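Local coordinates for protein peroxiredoxin (Clostridioides difficile, PDB 6TSB) that probably acts in the spore coat as a bifunctional peroxiredoxin and chitinase, this chain being the family 18 glycoside hydrolase domain that cleaves chitin by random endo-hydrolysis, at residues Ser313-Leu316 against Lys317-Val321; Leu342-Thr345 against Met346-Ile350; Gly215-Gly218 against Arg219-Gln222. One frame throughout, in Å; residues are numbered along the deposited sequence.

Contact 1 of 3, residues Ser313-Leu316 against Lys317-Val321; sequences SIFL and KTQYV
F315 and Q319, one helical turn apart, run out from the helix alongside each other, the amide plane of the glutamine only 11° from that of the phenyl ring. The touch is a CH-pi contact: CG of Q319 sits over one face of the F315 ring, 4.0 Å from its centroid and displaced toward the rim. F315 sends CG anti to its own nitrogen (chi1 167°) and Q319 bends at chi2, which lays the CB-CG-CD part of a long polar residue along the aromatic ring, its plane nearly parallel to it.

T318 takes a different course. With chi1 at 50°, its hydroxyl turns back and lies against the carbonyls of the preceding turn, OG1 coming 2.7 Å from I314 O and 2.8 Å from F315 O. Such a position suits a threonine in a buried helix. K317, by contrast, runs extended alongside the S313 carbonyl, its CD 3.6 Å from S313 O, and carries its charge to D309, with A223 O of the second subunit as a further partner. D309 also holds S313 OG. Regular i to i+4 backbone bonds, such as K317 N to S313 O at 2.9 Å, underlie all of this.

Helix 311-323 thus presents F315 to helix 353-361, I314 and T318 to helix 341-351, S313 and K317 to strand 295-300, and L316 and Y320 to the second subunit.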
loop_
_atom_site.group_PDB
_atom_site.type_symbol
_atom_site.label_atom_id
_atom_site.label_comp_id
_atom_site.label_asym_id
_atom_site.label_seq_id
_atom_site.Cartn_x
_atom_site.Cartn_y
_atom_site.Cartn_z
ATOM N N SER A 313 -0.119 10.056 -3.779
ATOM C CA SER A 313 -0.119 10.840 -5.046
ATOM C C SER A 313 -0.420 12.329 -4.765
ATOM O O SER A 313 0.118 13.155 -5.516
ATOM C CB SER A 313 -0.996 10.226 -6.109
ATOM O OG SER A 313 -2.365 10.438 -5.818
ATOM N N ILE A 314 -1.089 12.705 -3.665
ATOM C CA ILE A 314 -1.257 14.152 -3.288
ATOM C C ILE A 314 0.027 14.701 -2.669
ATOM O O ILE A 314 0.347 15.913 -2.883
ATOM C CB ILE A 314 -2.433 14.380 -2.321
ATOM C CG1 ILE A 314 -3.772 14.066 -2.991
ATOM C CG2 ILE A 314 -2.406 15.789 -1.736
ATOM C CD1 ILE A 314 -4.918 13.968 -2.027
ATOM N N PHE A 315 0.720 13.893 -1.868
ATOM C CA PHE A 315 2.046 14.285 -1.322
ATOM C C PHE A 315 3.030 14.544 -2.485
ATOM O O PHE A 315 3.695 15.582 -2.498
ATOM C CB PHE A 315 2.561 13.206 -0.376
ATOM C CG PHE A 315 4.016 13.363 -0.034
ATOM C CD1 PHE A 315 4.419 14.285 0.918
ATOM C CD2 PHE A 315 4.975 12.591 -0.681
ATOM C CE1 PHE A 315 5.761 14.433 1.228
ATOM C CE2 PHE A 315 6.316 12.735 -0.373
ATOM C CZ PHE A 315 6.708 13.656 0.579
ATOM N N LEU A 316 3.043 13.651 -3.477
ATOM C CA LEU A 316 3.919 13.698 -4.676
ATOM C C LEU A 316 3.554 14.904 -5.570
ATOM O O LEU A 316 4.496 15.657 -5.943
ATOM C CB LEU A 316 3.805 12.349 -5.399
ATOM C CG LEU A 316 4.427 11.166 -4.645
ATOM C CD1 LEU A 316 4.437 9.916 -5.515
ATOM C CD2 LEU A 316 5.839 11.496 -4.171
ATOM N N LYS A 317 2.257 15.124 -5.849
ATOM C CA LYS A 317 1.762 16.335 -6.571
ATOM C C LYS A 317 2.159 17.605 -5.809
ATOM O O LYS A 317 2.660 18.515 -6.482
ATOM C CB LYS A 317 0.259 16.231 -6.844
ATOM C CG LYS A 317 -0.020 15.522 -8.159
ATOM C CD LYS A 317 -1.399 14.902 -8.316
ATOM C CE LYS A 317 -1.392 13.942 -9.486
ATOM N NZ LYS A 317 -2.751 13.644 -9.967
ATOM N N THR A 318 1.979 17.678 -4.485
ATOM C CA THR A 318 2.306 18.899 -3.707
ATOM C C THR A 318 3.829 19.091 -3.653
ATOM O O THR A 318 4.288 20.267 -3.523
ATOM C CB THR A 318 1.696 18.867 -2.292
ATOM O OG1 THR A 318 1.985 17.631 -1.629
ATOM C CG2 THR A 318 0.193 19.094 -2.306
ATOM N N GLN A 319 4.602 17.994 -3.714
ATOM C CA GLN A 319 6.087 18.063 -3.866
ATOM C C GLN A 319 6.406 18.781 -5.186
ATOM O O GLN A 319 7.177 19.759 -5.163
ATOM C CB GLN A 319 6.763 16.680 -3.843
ATOM C CG GLN A 319 6.891 16.052 -2.454
ATOM C CD GLN A 319 7.732 16.893 -1.527
ATOM O OE1 GLN A 319 7.208 17.593 -0.659
ATOM N NE2 GLN A 319 9.044 16.872 -1.735
ATOM N N TYR A 320 5.826 18.304 -6.286
ATOM C CA TYR A 320 6.006 18.850 -7.651
ATOM C C TYR A 320 5.746 20.355 -7.608
ATOM O O TYR A 320 6.482 21.100 -8.242
ATOM C CB TYR A 320 5.133 18.083 -8.644
ATOM C CG TYR A 320 5.366 18.428 -10.090
ATOM C CD1 TYR A 320 4.867 19.599 -10.655
ATOM C CD2 TYR A 320 6.078 17.559 -10.915
ATOM C CE1 TYR A 320 5.077 19.892 -11.999
ATOM C CE2 TYR A 320 6.289 17.838 -12.262
ATOM C CZ TYR A 320 5.782 19.004 -12.809
ATOM O OH TYR A 320 6.017 19.249 -14.137
ATOM N N VAL A 321 4.742 20.789 -6.850
ATOM C CA VAL A 321 4.363 22.223 -6.761
ATOM C C VAL A 321 5.556 22.975 -6.168
ATOM O O VAL A 321 5.898 24.102 -6.623
ATOM C CB VAL A 321 3.057 22.417 -5.947
ATOM C CG1 VAL A 321 2.908 23.828 -5.393
ATOM C CG2 VAL A 321 1.826 22.061 -6.766
#

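Contact 2 of 3, residues Leu342-Thr345 against Met346-Ile350; sequences LART and MSIGI
M346 opens the second half of this helix by donating its N-H to L342 O at 2.9 Å. Its side chain leaves with CG anti to the backbone nitrogen (chi1 -178°) and bends only at chi3, a flexible thioether that packs against V329 and S331 of strand 328-332 and A39 of the second subunit. S347 follows, its N 2.8 Å from A343 O. A small residue suits this spot because the helix surface lies close to the partner chain: A343 packs on L53 of the second subunit, and S347 OG is hydrogen-bonded to O of that same L53.

I348 is bonded through N to R344 O at 2.8 Å, and its CG1 branch, turned back beside its own nitrogen, rests 3.2 Å from that same oxygen. Farther out, CG1 of I348 meets CG of R344 at 4.4 Å, a loose aliphatic contact that leaves the guanidinium to pair with E359. G349 then gives its N-H, at 2.8 Å, to O of T345, a residue whose OG1 turns back to I341 O and whose methyl faces I314. Having no side chain, G349 lets helix 311-323 approach closely, with T318 OG1 3.3 Å from G349 CA. I350 ends the segment, packing on T318, V321, V329 and V38 of the second subunit.

Because the buried hydroxyls of T345 and S347 are each satisfied by a carbonyl, polar residues can sit in packed surfaces here, while R344, at the exposed edge, has an acid for its charge.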
loop_
_atom_site.group_PDB
_atom_site.type_symbol
_atom_site.label_atom_id
_atom_site.label_comp_id
_atom_site.label_asym_id
_atom_site.label_seq_id
_atom_site.Cartn_x
_atom_site.Cartn_y
_atom_site.Cartn_z
ATOM N N LEU A 342 -8.844 14.211 2.005
ATOM C CA LEU A 342 -7.964 14.656 0.895
ATOM C C LEU A 342 -7.548 16.113 1.118
ATOM O O LEU A 342 -6.372 16.390 0.988
ATOM C CB LEU A 342 -8.663 14.436 -0.445
ATOM C CG LEU A 342 -9.007 12.984 -0.737
ATOM C CD1 LEU A 342 -9.311 12.764 -2.209
ATOM C CD2 LEU A 342 -7.905 12.048 -0.253
ATOM N N ALA A 343 -8.471 16.979 1.514
ATOM C CA ALA A 343 -8.221 18.412 1.738
ATOM C C ALA A 343 -7.044 18.576 2.706
ATOM O O ALA A 343 -6.159 19.415 2.439
ATOM C CB ALA A 343 -9.475 19.077 2.249
ATOM N N ARG A 344 -7.055 17.829 3.810
ATOM C CA ARG A 344 -6.017 17.919 4.874
ATOM C C ARG A 344 -4.650 17.581 4.257
ATOM O O ARG A 344 -3.689 18.353 4.454
ATOM C CB ARG A 344 -6.355 16.962 6.022
ATOM C CG ARG A 344 -5.692 17.321 7.343
ATOM C CD ARG A 344 -5.960 16.307 8.445
ATOM N NE ARG A 344 -4.817 16.215 9.341
ATOM C CZ ARG A 344 -3.799 15.360 9.202
ATOM N NH1 ARG A 344 -3.759 14.481 8.212
ATOM N NH2 ARG A 344 -2.810 15.382 10.076
ATOM N N THR A 345 -4.597 16.454 3.548
ATOM C CA THR A 345 -3.396 15.900 2.884
ATOM C C THR A 345 -2.861 16.994 1.961
ATOM O O THR A 345 -1.665 17.310 2.080
ATOM C CB THR A 345 -3.704 14.617 2.095
ATOM O OG1 THR A 345 -4.190 13.598 2.966
ATOM C CG2 THR A 345 -2.500 14.044 1.374
ATOM N N MET A 346 -3.734 17.555 1.112
ATOM C CA MET A 346 -3.392 18.633 0.153
ATOM C C MET A 346 -2.906 19.876 0.925
ATOM O O MET A 346 -1.872 20.461 0.539
ATOM C CB MET A 346 -4.605 18.946 -0.730
ATOM C CG MET A 346 -4.327 19.993 -1.760
ATOM S SD MET A 346 -5.712 20.211 -2.886
ATOM C CE MET A 346 -6.709 21.274 -1.841
ATOM N N SER A 347 -3.539 20.258 2.029
ATOM C CA SER A 347 -3.115 21.477 2.773
ATOM C C SER A 347 -1.759 21.250 3.463
ATOM O O SER A 347 -0.913 22.183 3.504
ATOM C CB SER A 347 -4.144 21.903 3.772
ATOM O OG SER A 347 -3.735 23.138 4.356
ATOM N N ILE A 348 -1.567 20.064 4.034
ATOM C CA ILE A 348 -0.321 19.742 4.787
ATOM C C ILE A 348 0.813 19.566 3.754
ATOM O O ILE A 348 1.934 20.079 4.012
ATOM C CB ILE A 348 -0.552 18.530 5.726
ATOM C CG1 ILE A 348 -1.563 18.847 6.834
ATOM C CG2 ILE A 348 0.755 18.035 6.321
ATOM C CD1 ILE A 348 -1.288 20.137 7.589
ATOM N N GLY A 349 0.500 18.956 2.604
ATOM C CA GLY A 349 1.410 18.728 1.461
ATOM C C GLY A 349 2.172 19.982 1.060
ATOM O O GLY A 349 3.397 19.855 0.758
ATOM N N ILE A 350 1.471 21.119 1.077
ATOM C CA ILE A 350 1.981 22.495 0.811
ATOM C C ILE A 350 2.533 23.142 2.084
ATOM O O ILE A 350 3.557 23.824 1.963
ATOM C CB ILE A 350 0.870 23.396 0.210
ATOM C CG1 ILE A 350 0.385 22.881 -1.145
ATOM C CG2 ILE A 350 1.323 24.846 0.131
ATOM C CD1 ILE A 350 1.476 22.713 -2.175
#

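Contact 3 of 3, residues Gly215-Gly218 against Arg219-Gln222; sequences GPNG and RKHQ
The N-H of R219 reaches back to P216 O at 3.1 Å, and G218 N bonds to G215 O at 3.0 Å. Two successive i to i+3 bonds make residues 216-218 a short 3-10 turn. The chain then bends sharply at R219, which, at phi -93° and psi 52°, is the centre of an inverse gamma turn, in which K220 N makes a weak bond to G218 O. G215 enters with a positive phi that favours glycine, and P216, lacking an N-H to satisfy, suits the first turn.

This is an irregular piece of the long loop that follows strand 201-204 of the TIM barrel and leads to helix 237-246; Q222 packs on the next strand of the barrel, 254-264.

Bends at chi2, chi3 and chi4 lay the methylenes of K220 against N217. Its CG lies 3.3 Å from N217 O and its CE 3.4 Å from N217 OD1, the methylene chain crossing the amide at a slant. NZ goes on to the S231 and D229 carbonyls of the same loop. R219 bends at chi3 and brings NH1 to 3.8 Å from G215 C, the guanidinium lying obliquely by the glycine-proline peptide. Farther out, R219 packs on F304 of the second subunit and makes a long, weak ion pair with D303 there, and H221 NE2 bonds to D290 of that subunit.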
loop_
_atom_site.group_PDB
_atom_site.type_symbol
_atom_site.label_atom_id
_atom_site.label_comp_id
_atom_site.label_asym_id
_atom_site.label_seq_id
_atom_site.Cartn_x
_atom_site.Cartn_y
_atom_site.Cartn_z
ATOM N N GLY A 215 -3.085 -6.825 26.604
ATOM C CA GLY A 215 -3.082 -5.368 26.852
ATOM C C GLY A 215 -2.083 -4.655 25.942
ATOM O O GLY A 215 -1.921 -5.049 24.791
ATOM N N PRO A 216 -1.342 -3.626 26.423
ATOM C CA PRO A 216 -0.540 -2.781 25.534
ATOM C C PRO A 216 0.455 -3.626 24.728
ATOM O O PRO A 216 0.402 -3.570 23.523
ATOM C CB PRO A 216 0.174 -1.780 26.462
ATOM C CG PRO A 216 0.104 -2.423 27.841
ATOM C CD PRO A 216 -1.160 -3.268 27.840
ATOM N N ASN A 217 1.272 -4.436 25.409
ATOM C CA ASN A 217 2.384 -5.215 24.795
ATOM C C ASN A 217 1.837 -6.356 23.913
ATOM O O ASN A 217 2.646 -6.993 23.210
ATOM C CB ASN A 217 3.383 -5.706 25.849
ATOM C CG ASN A 217 4.663 -4.893 25.873
ATOM O OD1 ASN A 217 4.986 -4.181 24.920
ATOM N ND2 ASN A 217 5.414 -5.015 26.955
ATOM N N GLY A 218 0.524 -6.596 23.921
ATOM C CA GLY A 218 -0.136 -7.537 22.995
ATOM C C GLY A 218 -0.238 -6.992 21.577
ATOM O O GLY A 218 -0.241 -7.811 20.630
ATOM N N ARG A 219 -0.361 -5.667 21.423
ATOM C CA ARG A 219 -0.674 -4.996 20.127
ATOM C C ARG A 219 0.632 -4.602 19.429
ATOM O O ARG A 219 0.780 -3.429 19.036
ATOM C CB ARG A 219 -1.573 -3.775 20.347
ATOM C CG ARG A 219 -3.009 -4.104 20.732
ATOM C CD ARG A 219 -3.806 -2.853 21.058
ATOM N NE ARG A 219 -3.591 -2.438 22.442
ATOM C CZ ARG A 219 -4.545 -2.159 23.327
ATOM N NH1 ARG A 219 -4.221 -1.809 24.562
ATOM N NH2 ARG A 219 -5.819 -2.213 22.977
ATOM N N LYS A 220 1.546 -5.558 19.281
ATOM C CA LYS A 220 2.855 -5.357 18.618
ATOM C C LYS A 220 2.940 -6.372 17.474
ATOM O O LYS A 220 1.984 -7.173 17.347
ATOM C CB LYS A 220 3.986 -5.532 19.635
ATOM C CG LYS A 220 3.820 -4.813 20.970
ATOM C CD LYS A 220 3.771 -3.300 20.879
ATOM C CE LYS A 220 4.644 -2.602 21.903
ATOM N NZ LYS A 220 5.963 -2.250 21.326
ATOM N N HIS A 221 4.029 -6.349 16.697
ATOM C CA HIS A 221 4.322 -7.343 15.631
ATOM C C HIS A 221 4.677 -8.703 16.239
ATOM O O HIS A 221 5.372 -8.744 17.298
ATOM C CB HIS A 221 5.480 -6.917 14.731
ATOM C CG HIS A 221 5.312 -5.557 14.164
ATOM N ND1 HIS A 221 4.200 -5.208 13.436
ATOM C CD2 HIS A 221 6.113 -4.470 14.208
ATOM C CE1 HIS A 221 4.319 -3.961 13.045
ATOM N NE2 HIS A 221 5.492 -3.486 13.500
ATOM N N GLN A 222 4.224 -9.759 15.555
ATOM C CA GLN A 222 4.429 -11.189 15.902
ATOM C C GLN A 222 5.689 -11.717 15.199
ATOM O O GLN A 222 6.238 -12.690 15.730
ATOM C CB GLN A 222 3.190 -12.021 15.540
ATOM C CG GLN A 222 3.038 -12.329 14.047
ATOM C CD GLN A 222 2.400 -13.680 13.784
ATOM O OE1 GLN A 222 2.632 -14.645 14.505
ATOM N NE2 GLN A 222 1.606 -13.783 12.729
#

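Contacts 1 and 2 are buried and belong together: their helices, 311-323 and 341-351, pack directly, the centres of the two contacts about 10 Å apart, and both also meet helix 353-361. Contact 3 lies at the surface, in a barrel loop, with its nearest atoms about 21 Å from either. In the two helices i to i+4 bonds carry the backbone and buried hydroxyls find partners in carbonyls or an acid; in the loop shorter turns, glycines and a bent lysine do the work. All three touch the second subunit. Since helices 311-323 and 341-351 both pack against that subunit's strand 254-264, the arrangement is consistent with an exchange of barrel elements between the two chains.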